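Local coordinates for single-stranded DNA-binding protein WHY3, chloroplastic (PDB 4KOQ) that binds single-stranded DNA and, in chloroplasts, keeps the plastid genome stable by preventing illegitimate recombination, while in the nucleus it represses transcription of a kinesin gene, at residues F46-F51 and K65-L70. Sequence-based numbering, arbitrary orientation.
Sequences FLLLQF and KQVFSL. With PO4 (phosphate ion), chain B.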
ATOM      1  N   PHE A  46      11.843   3.771  13.683  1.00 21.01           N
ATOM      2  CA  PHE A  46      12.096   5.099  13.087  1.00 19.25           C
ATOM      3  C   PHE A  46      13.008   4.896  11.898  1.00 21.04           C
ATOM      4  O   PHE A  46      13.424   3.766  11.619  1.00 19.89           O
ATOM      5  CB  PHE A  46      12.747   6.059  14.099  1.00 19.46           C
ATOM      6  CG  PHE A  46      14.083   5.584  14.632  1.00 21.90           C
ATOM      7  CD1 PHE A  46      14.129   4.672  15.670  1.00 24.98           C
ATOM      8  CD2 PHE A  46      15.279   6.061  14.118  1.00 22.71           C
ATOM      9  CE1 PHE A  46      15.361   4.222  16.174  1.00 31.15           C
ATOM     10  CE2 PHE A  46      16.509   5.618  14.622  1.00 29.69           C
ATOM     11  CZ  PHE A  46      16.535   4.689  15.653  1.00 29.89           C
ATOM     12  N   LEU A  47      13.305   5.987  11.187  1.00 17.96           N
ATOM     13  CA  LEU A  47      14.233   5.949  10.087  1.00 18.08           C
ATOM     14  C   LEU A  47      15.460   6.778  10.438  1.00 20.02           C
ATOM     15  O   LEU A  47      15.348   7.923  10.913  1.00 21.50           O
ATOM     16  CB  LEU A  47      13.602   6.567   8.812  1.00 19.43           C
ATOM     17  CG  LEU A  47      12.398   5.800   8.248  1.00 17.83           C
ATOM     18  CD1 LEU A  47      11.865   6.433   6.978  1.00 22.86           C
ATOM     19  CD2 LEU A  47      12.696   4.340   7.998  1.00 22.00           C
ATOM     20  N   LEU A  48      16.625   6.218  10.181  1.00 17.97           N
ATOM     21  CA  LEU A  48      17.879   6.912  10.400  1.00 19.99           C
ATOM     22  C   LEU A  48      18.396   7.478   9.082  1.00 20.41           C
ATOM     23  O   LEU A  48      18.689   6.741   8.135  1.00 24.03           O
ATOM     24  CB  LEU A  48      18.940   5.940  10.938  1.00 23.56           C
ATOM     25  CG  LEU A  48      20.291   6.590  11.283  1.00 31.57           C
ATOM     26  CD1 LEU A  48      20.099   7.698  12.300  1.00 30.65           C
ATOM     27  CD2 LEU A  48      21.280   5.555  11.794  1.00 44.05           C
ATOM     28  N   LEU A  49      18.508   8.791   9.044  1.00 18.57           N
ATOM     29  CA  LEU A  49      19.034   9.505   7.896  1.00 18.82           C
ATOM     30  C   LEU A  49      20.482   9.889   8.149  1.00 22.48           C
ATOM     31  O   LEU A  49      20.775  10.465   9.182  1.00 23.57           O
ATOM     32  CB  LEU A  49      18.282  10.814   7.706  1.00 17.33           C
ATOM     33  CG  LEU A  49      16.755  10.842   7.697  1.00 31.92           C
ATOM     34  CD1 LEU A  49      16.258  12.130   7.040  1.00 30.31           C
ATOM     35  CD2 LEU A  49      16.171   9.685   7.026  1.00 27.45           C
ATOM     36  N   GLN A  50      21.362   9.577   7.200  1.00 20.48           N
ATOM     37  CA  GLN A  50      22.781   9.935   7.294  1.00 21.06           C
ATOM     38  C   GLN A  50      23.162  10.781   6.109  1.00 20.59           C
ATOM     39  O   GLN A  50      22.990  10.357   4.976  1.00 20.56           O
ATOM     40  CB  GLN A  50      23.627   8.664   7.330  1.00 25.49           C
ATOM     41  CG  GLN A  50      23.154   7.685   8.425  1.00 28.85           C
ATOM     42  CD  GLN A  50      24.145   6.535   8.676  1.00 42.44           C
ATOM     43  OE1 GLN A  50      25.353   6.747   8.836  1.00 46.20           O
ATOM     44  NE2 GLN A  50      23.633   5.327   8.710  1.00 43.44           N
ATOM     45  N   PHE A  51      23.668  11.987   6.365  1.00 19.57           N
ATOM     46  CA  PHE A  51      24.016  12.928   5.300  1.00 18.22           C
ATOM     47  C   PHE A  51      25.533  13.058   5.306  1.00 23.91           C
ATOM     48  O   PHE A  51      26.133  13.186   6.388  1.00 22.74           O
ATOM     49  CB  PHE A  51      23.454  14.334   5.568  1.00 23.95           C
ATOM     50  CG  PHE A  51      21.923  14.458   5.525  1.00 17.57           C
ATOM     51  CD1 PHE A  51      21.131  14.002   6.569  1.00 18.78           C
ATOM     52  CD2 PHE A  51      21.313  15.118   4.463  1.00 24.75           C
ATOM     53  CE1 PHE A  51      19.763  14.151   6.528  1.00 23.05           C
ATOM     54  CE2 PHE A  51      19.949  15.283   4.428  1.00 22.41           C
ATOM     55  CZ  PHE A  51      19.177  14.801   5.462  1.00 16.13           C
ATOM     56  N   LYS A  65      29.876  12.706   8.573  1.00 31.94           N
ATOM     57  CA  LYS A  65      28.426  12.559   8.388  1.00 32.09           C
ATOM     58  C   LYS A  65      27.656  13.197   9.529  1.00 33.09           C
ATOM     59  O   LYS A  65      28.159  13.338  10.655  1.00 30.67           O
ATOM     60  CB  LYS A  65      28.067  11.090   8.302  1.00 25.81           C
ATOM     61  CG  LYS A  65      28.090  10.361   9.601  1.00 37.40           C
ATOM     62  CD  LYS A  65      27.878   8.879   9.376  1.00 40.67           C
ATOM     63  CE  LYS A  65      27.873   8.129  10.701  1.00 44.73           C
ATOM     64  NZ  LYS A  65      27.599   6.677  10.521  1.00 39.33           N
ATOM     65  N   GLN A  66      26.422  13.587   9.242  1.00 22.73           N
ATOM     66  CA  GLN A  66      25.523  14.037  10.269  1.00 19.64           C
ATOM     67  C   GLN A  66      24.283  13.181  10.165  1.00 20.39           C
ATOM     68  O   GLN A  66      23.863  12.868   9.078  1.00 22.05           O
ATOM     69  CB  GLN A  66      25.185  15.503  10.096  1.00 29.20           C
ATOM     70  CG  GLN A  66      26.401  16.443  10.153  1.00 30.73           C
ATOM     71  CD  GLN A  66      27.027  16.545  11.507  1.00 29.21           C
ATOM     72  OE1 GLN A  66      26.417  16.237  12.532  1.00 28.75           O
ATOM     73  NE2 GLN A  66      28.300  16.984  11.533  1.00 36.21           N
ATOM     74  N   VAL A  67      23.720  12.821  11.302  1.00 22.19           N
ATOM     75  CA  VAL A  67      22.555  11.940  11.314  1.00 22.05           C
ATOM     76  C   VAL A  67      21.339  12.549  11.983  1.00 23.35           C
ATOM     77  O   VAL A  67      21.429  13.443  12.837  1.00 23.34           O
ATOM     78  CB  VAL A  67      22.896  10.612  12.019  1.00 25.59           C
ATOM     79  CG1 VAL A  67      24.192  10.066  11.443  1.00 27.65           C
ATOM     80  CG2 VAL A  67      22.999  10.810  13.484  1.00 35.43           C
ATOM     81  N   PHE A  68      20.172  12.056  11.582  1.00 18.63           N
ATOM     82  CA  PHE A  68      18.927  12.566  12.099  1.00 20.69           C
ATOM     83  C   PHE A  68      17.968  11.381  12.157  1.00 20.20           C
ATOM     84  O   PHE A  68      17.924  10.591  11.221  1.00 23.15           O
ATOM     85  CB  PHE A  68      18.399  13.680  11.187  1.00 22.40           C
ATOM     86  CG  PHE A  68      17.261  14.484  11.803  1.00 23.93           C
ATOM     87  CD1 PHE A  68      17.538  15.610  12.554  1.00 22.46           C
ATOM     88  CD2 PHE A  68      15.926  14.146  11.578  1.00 21.40           C
ATOM     89  CE1 PHE A  68      16.519  16.374  13.106  1.00 21.05           C
ATOM     90  CE2 PHE A  68      14.891  14.905  12.143  1.00 22.58           C
ATOM     91  CZ  PHE A  68      15.206  16.020  12.919  1.00 22.47           C
ATOM     92  N   SER A  69      17.275  11.210  13.276  1.00 19.41           N
ATOM     93  CA  SER A  69      16.311  10.125  13.446  1.00 22.75           C
ATOM     94  C   SER A  69      14.884  10.566  13.181  1.00 26.22           C
ATOM     95  O   SER A  69      14.293  11.252  14.016  1.00 30.08           O
ATOM     96  CB  SER A  69      16.385   9.615  14.885  1.00 28.75           C
ATOM     97  OG  SER A  69      17.671   9.073  15.138  1.00 31.78           O
ATOM     98  N   LEU A  70      14.309  10.130  12.061  1.00 19.59           N
ATOM     99  CA  LEU A  70      12.965  10.540  11.687  1.00 21.31           C
ATOM    100  C   LEU A  70      11.945   9.654  12.350  1.00 21.74           C
ATOM    101  O   LEU A  70      11.951   8.443  12.109  1.00 20.95           O
ATOM    102  CB  LEU A  70      12.764  10.354  10.177  1.00 25.99           C
ATOM    103  CG  LEU A  70      12.927  11.435   9.130  1.00 37.82           C
ATOM    104  CD1 LEU A  70      12.252  10.906   7.845  1.00 24.32           C
ATOM    105  CD2 LEU A  70      12.344  12.758   9.539  1.00 28.13           C
TER
HETATM  106  P   PO4 B 301      18.670  12.627  16.262  0.60 45.32           P
HETATM  107  O1  PO4 B 301      19.820  12.459  15.314  0.60 45.46           O
HETATM  108  O2  PO4 B 301      19.021  13.613  17.349  0.60 45.11           O
HETATM  109  O3  PO4 B 301      17.443  13.134  15.586  0.60 21.01           O
HETATM  110  O4  PO4 B 301      18.332  11.270  16.847  0.60 51.17           O
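Gln-50 and Lys-65, the latter just before strand 66-70, run side by side and point the same way, both chains extended beyond CG, and meet where Lys-65 NZ donates to Gln-50 OE1 at 2.8 Å. The ammonium is tilted 28° from the amide plane. Lys-65 CD and CE also brush OE1, while Gln-50 CG rests against Val-67 CG1 at 4.0 Å. An alanine in place of Gln-50 would probably leave the Lys-65 ammonium without this acceptor and free to swing, and bare the flank of Val-67 CG1. On the face of Gln-50 and Val-67, Leu-48 has CG anti to the backbone N (chi1 -177°), and chi2 of 57° then swings CD1 across to 4.0 Å from Val-67 CB. The Phe-46 ring sits obliquely by Ser-69, CE2 lying 3.7 Å from OG. That hydroxyl and the Ser-69 N-H, which points off the edge of the pair, grip a phosphate ion, probably from the crystallisation liquor; its O3 lies over one face of the Phe-68 ring, offset toward the rim. On the other face the Leu-49 and Leu-70 side chains cross obliquely, CD1 of Leu-49 4.0 Å from CG of Leu-70, and the Phe-51 ring turns its edge to Gln-66 O. Six backbone bonds tie the antiparallel pairs Leu-47/Leu-70, Leu-49/Phe-68 and Phe-51/Gln-66, the shortest being 2.7 Å, from Leu-70 N to Leu-47 O. The two segments belong to the hairpin 39-56/59-70 of the Whirly domain. Strand 20-33 bonds to the far edge of 46-51, Leu-107 of the second sheet covers Leu-49, Phe-51 and Phe-68, with Leu-122 joining it on the two phenylalanines, and helix 72-79 packs on Leu-47 and Leu-70.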